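Local coordinates for protein 3-hydroxyacyl-thioester dehydratase X (Mycobacterium tuberculosis, PDB 4OOB) that catalyses the reversible hydration of trans-2-enoyl-CoA to (3R)-3-hydroxyacyl-CoA, with a preference for C8 to C12 acyl chains, at residues Glu16-Ala28 with Tyr35-Leu47. Sequence-based numbering, arbitrary orientation.
Sequences ELPIDPANVAAYA and YGNQVPLTYPFAL
Tyr27 and Tyr43 form a T-shaped pair: the edge of the Tyr43 ring, led by CD1, meets one face of the Tyr27 ring, with centroids 5.1 Å apart and planes at 82°. Here helix 21-31 packs against the loop and turn leading into helix 43-57 and against its first turns, in a MaoC-like hydratase whose ten-strand sheet is consistent with a double hotdog fold. One face of Tyr43 takes Val24 CG2 as a CH-pi contact, while in the plane of the ring, at its hydroxyl end, lies Asn23 OD1. Tyr43 OH donates to that oxygen over 2.7 Å, landing on a lone pair in the carbonyl plane. Further along, Ala25 CB sits squarely over the centre of the Tyr35 ring, 3.8 Å from its centroid, and Val24 CG1 approaches that ring's edge and Pro40 CD. At the end of strand 12-18, Leu17 and Leu47 reach toward each other tip to tip, Leu17 CD2 3.8 Å from Leu47 CG; in the link to the helix, the Ile19 side chain crosses that of Leu47 at about a right angle. Val87 of strand 86-99 touches both leucines. The Tyr27 side chain also touches Ala198 of helix 193-199, as does Thr42. With chi1 at 54°, Thr42 OG1 lies at the Tyr27 ring edge, in its plane, and hydrogen-bonds Tyr27 OH at 2.7 Å.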
loop_
_atom_site.group_PDB
_atom_site.type_symbol
_atom_site.label_atom_id
_atom_site.label_comp_id
_atom_site.label_asym_id
_atom_site.label_seq_id
_atom_site.Cartn_x
_atom_site.Cartn_y
_atom_site.Cartn_z
ATOM N N GLU A 16 -2.051 18.965 12.881
ATOM C CA GLU A 16 -0.685 19.205 12.475
ATOM C C GLU A 16 0.072 17.997 12.927
ATOM O O GLU A 16 0.178 17.731 14.128
ATOM C CB GLU A 16 -0.110 20.494 13.091
ATOM C CG GLU A 16 1.388 20.679 12.843
ATOM C CD GLU A 16 1.832 22.136 12.804
ATOM O OE1 GLU A 16 1.227 22.912 12.040
ATOM O OE2 GLU A 16 2.813 22.506 13.510
ATOM N N LEU A 17 0.547 17.242 11.949
ATOM C CA LEU A 17 1.245 16.007 12.187
ATOM C C LEU A 17 2.676 16.250 11.717
ATOM O O LEU A 17 2.898 16.572 10.527
ATOM C CB LEU A 17 0.564 14.872 11.407
ATOM C CG LEU A 17 0.942 13.453 11.790
ATOM C CD1 LEU A 17 0.359 13.123 13.153
ATOM C CD2 LEU A 17 0.467 12.479 10.742
ATOM N N PRO A 18 3.642 16.185 12.663
ATOM C CA PRO A 18 5.046 16.335 12.272
ATOM C C PRO A 18 5.561 15.079 11.582
ATOM O O PRO A 18 5.006 14.006 11.735
ATOM C CB PRO A 18 5.786 16.554 13.610
ATOM C CG PRO A 18 4.896 15.970 14.658
ATOM C CD PRO A 18 3.475 16.023 14.125
ATOM N N ILE A 19 6.617 15.239 10.806
ATOM C CA ILE A 19 7.251 14.111 10.158
ATOM C C ILE A 19 8.599 13.903 10.825
ATOM O O ILE A 19 9.409 14.817 10.889
ATOM C CB ILE A 19 7.363 14.375 8.639
ATOM C CG1 ILE A 19 5.957 14.245 8.016
ATOM C CG2 ILE A 19 8.383 13.446 7.973
ATOM C CD1 ILE A 19 5.787 14.898 6.658
ATOM N N ASP A 20 8.806 12.700 11.345
ATOM C CA ASP A 20 10.095 12.273 11.805
ATOM C C ASP A 20 11.025 11.807 10.670
ATOM O O ASP A 20 10.839 10.707 10.126
ATOM C CB ASP A 20 9.961 11.149 12.800
ATOM C CG ASP A 20 11.292 10.729 13.332
ATOM O OD1 ASP A 20 12.272 11.470 13.084
ATOM O OD2 ASP A 20 11.379 9.662 13.966
ATOM N N PRO A 21 12.088 12.588 10.379
ATOM C CA PRO A 21 12.981 12.220 9.303
ATOM C C PRO A 21 13.618 10.833 9.438
ATOM O O PRO A 21 13.955 10.222 8.402
ATOM C CB PRO A 21 14.058 13.296 9.336
ATOM C CG PRO A 21 13.474 14.431 10.117
ATOM C CD PRO A 21 12.523 13.804 11.079
ATOM N N ALA A 22 13.801 10.357 10.678
ATOM C CA ALA A 22 14.399 9.025 10.949
ATOM C C ALA A 22 13.467 7.913 10.466
ATOM O O ALA A 22 13.906 6.826 10.034
ATOM C CB ALA A 22 14.673 8.838 12.439
ATOM N N ASN A 23 12.175 8.165 10.612
ATOM C CA ASN A 23 11.177 7.201 10.209
ATOM C C ASN A 23 11.125 7.142 8.681
ATOM O O ASN A 23 11.058 6.076 8.107
ATOM C CB ASN A 23 9.834 7.601 10.778
ATOM C CG ASN A 23 8.816 6.546 10.549
ATOM O OD1 ASN A 23 7.885 6.710 9.768
ATOM N ND2 ASN A 23 9.028 5.424 11.160
ATOM N N VAL A 24 11.207 8.301 8.030
ATOM C CA VAL A 24 11.314 8.349 6.582
ATOM C C VAL A 24 12.557 7.550 6.123
ATOM O O VAL A 24 12.447 6.699 5.243
ATOM C CB VAL A 24 11.387 9.789 6.001
ATOM C CG1 VAL A 24 11.363 9.744 4.462
ATOM C CG2 VAL A 24 10.273 10.671 6.541
ATOM N N ALA A 25 13.704 7.820 6.742
ATOM C CA ALA A 25 14.970 7.148 6.378
ATOM C C ALA A 25 14.826 5.662 6.537
ATOM O O ALA A 25 15.258 4.906 5.703
ATOM C CB ALA A 25 16.139 7.646 7.240
ATOM N N ALA A 26 14.207 5.257 7.634
ATOM C CA ALA A 26 14.097 3.841 7.948
ATOM C C ALA A 26 13.192 3.177 6.939
ATOM O O ALA A 26 13.461 2.050 6.561
ATOM C CB ALA A 26 13.569 3.629 9.365
ATOM N N TYR A 27 12.124 3.886 6.546
ATOM C CA TYR A 27 11.142 3.449 5.530
ATOM C C TYR A 27 11.781 3.356 4.165
ATOM O O TYR A 27 11.623 2.361 3.454
ATOM C CB TYR A 27 9.925 4.427 5.476
ATOM C CG TYR A 27 8.880 4.189 4.357
ATOM C CD1 TYR A 27 9.068 4.675 3.045
ATOM C CD2 TYR A 27 7.685 3.513 4.617
ATOM C CE1 TYR A 27 8.101 4.490 2.050
ATOM C CE2 TYR A 27 6.722 3.328 3.640
ATOM C CZ TYR A 27 6.931 3.800 2.348
ATOM O OH TYR A 27 5.951 3.601 1.385
ATOM N N ALA A 28 12.458 4.420 3.755
ATOM C CA ALA A 28 13.192 4.366 2.515
ATOM C C ALA A 28 14.152 3.162 2.544
ATOM O O ALA A 28 14.186 2.396 1.582
ATOM C CB ALA A 28 13.929 5.670 2.285
ATOM N N TYR A 35 16.160 7.953 0.195
ATOM C CA TYR A 35 15.937 8.912 1.245
ATOM C C TYR A 35 16.511 10.237 0.780
ATOM O O TYR A 35 17.681 10.299 0.433
ATOM C CB TYR A 35 16.617 8.472 2.562
ATOM C CG TYR A 35 16.470 9.493 3.687
ATOM C CD1 TYR A 35 15.207 10.023 4.002
ATOM C CD2 TYR A 35 17.581 9.944 4.438
ATOM C CE1 TYR A 35 15.050 10.950 5.016
ATOM C CE2 TYR A 35 17.430 10.898 5.448
ATOM C CZ TYR A 35 16.161 11.398 5.733
ATOM O OH TYR A 35 15.929 12.330 6.720
ATOM N N GLY A 36 15.689 11.276 0.824
ATOM C CA GLY A 36 16.067 12.628 0.473
ATOM C C GLY A 36 15.176 13.717 1.069
ATOM O O GLY A 36 14.443 13.496 2.071
ATOM N N ASN A 37 15.245 14.913 0.481
ATOM C CA ASN A 37 14.409 16.046 0.964
ATOM C C ASN A 37 12.920 15.788 0.834
ATOM O O ASN A 37 12.180 16.247 1.701
ATOM C CB ASN A 37 14.739 17.399 0.268
ATOM C CG ASN A 37 16.186 17.809 0.449
ATOM O OD1 ASN A 37 16.819 17.589 1.506
ATOM N ND2 ASN A 37 16.742 18.380 -0.604
ATOM N N GLN A 38 12.494 15.095 -0.245
ATOM C CA GLN A 38 11.062 14.724 -0.430
ATOM C C GLN A 38 10.782 13.335 0.119
ATOM O O GLN A 38 11.506 12.394 -0.160
ATOM C CB GLN A 38 10.581 14.607 -1.872
ATOM C CG GLN A 38 11.316 15.279 -2.991
ATOM C CD GLN A 38 10.851 16.663 -3.177
ATOM O OE1 GLN A 38 10.598 17.120 -4.296
ATOM N NE2 GLN A 38 10.724 17.355 -2.075
ATOM N N VAL A 39 9.670 13.163 0.822
ATOM C CA VAL A 39 9.268 11.809 1.189
ATOM C C VAL A 39 8.949 11.053 -0.090
ATOM O O VAL A 39 8.462 11.645 -1.059
ATOM C CB VAL A 39 8.054 11.776 2.136
ATOM C CG1 VAL A 39 8.382 12.552 3.417
ATOM C CG2 VAL A 39 6.812 12.314 1.456
ATOM N N PRO A 40 9.225 9.745 -0.090
ATOM C CA PRO A 40 8.774 8.887 -1.172
ATOM C C PRO A 40 7.266 8.952 -1.412
ATOM O O PRO A 40 6.489 9.081 -0.498
ATOM C CB PRO A 40 9.138 7.486 -0.679
ATOM C CG PRO A 40 10.205 7.694 0.364
ATOM C CD PRO A 40 9.818 8.983 1.020
ATOM N N LEU A 41 6.877 8.812 -2.669
ATOM C CA LEU A 41 5.480 8.964 -3.092
ATOM C C LEU A 41 4.498 8.193 -2.229
ATOM O O LEU A 41 3.458 8.709 -1.912
ATOM C CB LEU A 41 5.361 8.537 -4.567
ATOM C CG LEU A 41 3.974 8.481 -5.175
ATOM C CD1 LEU A 41 3.301 9.846 -5.245
ATOM C CD2 LEU A 41 4.036 7.827 -6.562
ATOM N N THR A 42 4.840 6.953 -1.860
ATOM C CA THR A 42 3.958 6.078 -1.043
ATOM C C THR A 42 4.054 6.276 0.503
ATOM O O THR A 42 3.301 5.668 1.250
ATOM C CB THR A 42 4.266 4.576 -1.356
ATOM O OG1 THR A 42 5.675 4.309 -1.190
ATOM C CG2 THR A 42 3.844 4.247 -2.765
ATOM N N TYR A 43 4.994 7.115 0.970
ATOM C CA TYR A 43 5.296 7.173 2.388
ATOM C C TYR A 43 4.117 7.697 3.240
ATOM O O TYR A 43 3.941 7.264 4.374
ATOM C CB TYR A 43 6.587 7.978 2.666
ATOM C CG TYR A 43 6.741 8.260 4.141
ATOM C CD1 TYR A 43 7.209 7.280 4.977
ATOM C CD2 TYR A 43 6.361 9.476 4.702
ATOM C CE1 TYR A 43 7.303 7.485 6.325
ATOM C CE2 TYR A 43 6.467 9.693 6.055
ATOM C CZ TYR A 43 6.917 8.672 6.860
ATOM O OH TYR A 43 7.048 8.792 8.231
ATOM N N PRO A 44 3.321 8.640 2.691
ATOM C CA PRO A 44 2.232 9.167 3.498
ATOM C C PRO A 44 1.161 8.131 3.780
ATOM O O PRO A 44 0.341 8.352 4.670
ATOM C CB PRO A 44 1.683 10.337 2.659
ATOM C CG PRO A 44 2.842 10.751 1.846
ATOM C CD PRO A 44 3.588 9.494 1.514
ATOM N N PHE A 45 1.198 6.994 3.088
ATOM C CA PHE A 45 0.396 5.878 3.533
ATOM C C PHE A 45 0.806 5.482 4.949
ATOM O O PHE A 45 -0.051 5.338 5.832
ATOM C CB PHE A 45 0.460 4.651 2.591
ATOM C CG PHE A 45 -0.388 3.498 3.064
ATOM C CD1 PHE A 45 -1.684 3.299 2.572
ATOM C CD2 PHE A 45 0.090 2.603 3.985
ATOM C CE1 PHE A 45 -2.471 2.237 3.009
ATOM C CE2 PHE A 45 -0.705 1.548 4.456
ATOM C CZ PHE A 45 -1.971 1.342 3.941
ATOM N N ALA A 46 2.086 5.250 5.175
ATOM C CA ALA A 46 2.517 4.858 6.541
ATOM C C ALA A 46 2.237 5.962 7.559
ATOM O O ALA A 46 1.718 5.740 8.655
ATOM C CB ALA A 46 3.976 4.464 6.560
ATOM N N LEU A 47 2.532 7.183 7.176
ATOM C CA LEU A 47 2.395 8.292 8.095
ATOM C C LEU A 47 0.958 8.465 8.626
ATOM O O LEU A 47 0.751 8.814 9.801
ATOM C CB LEU A 47 2.818 9.564 7.363
ATOM C CG LEU A 47 2.787 10.910 8.104
ATOM C CD1 LEU A 47 3.877 10.995 9.166
ATOM C CD2 LEU A 47 2.925 12.025 7.077
#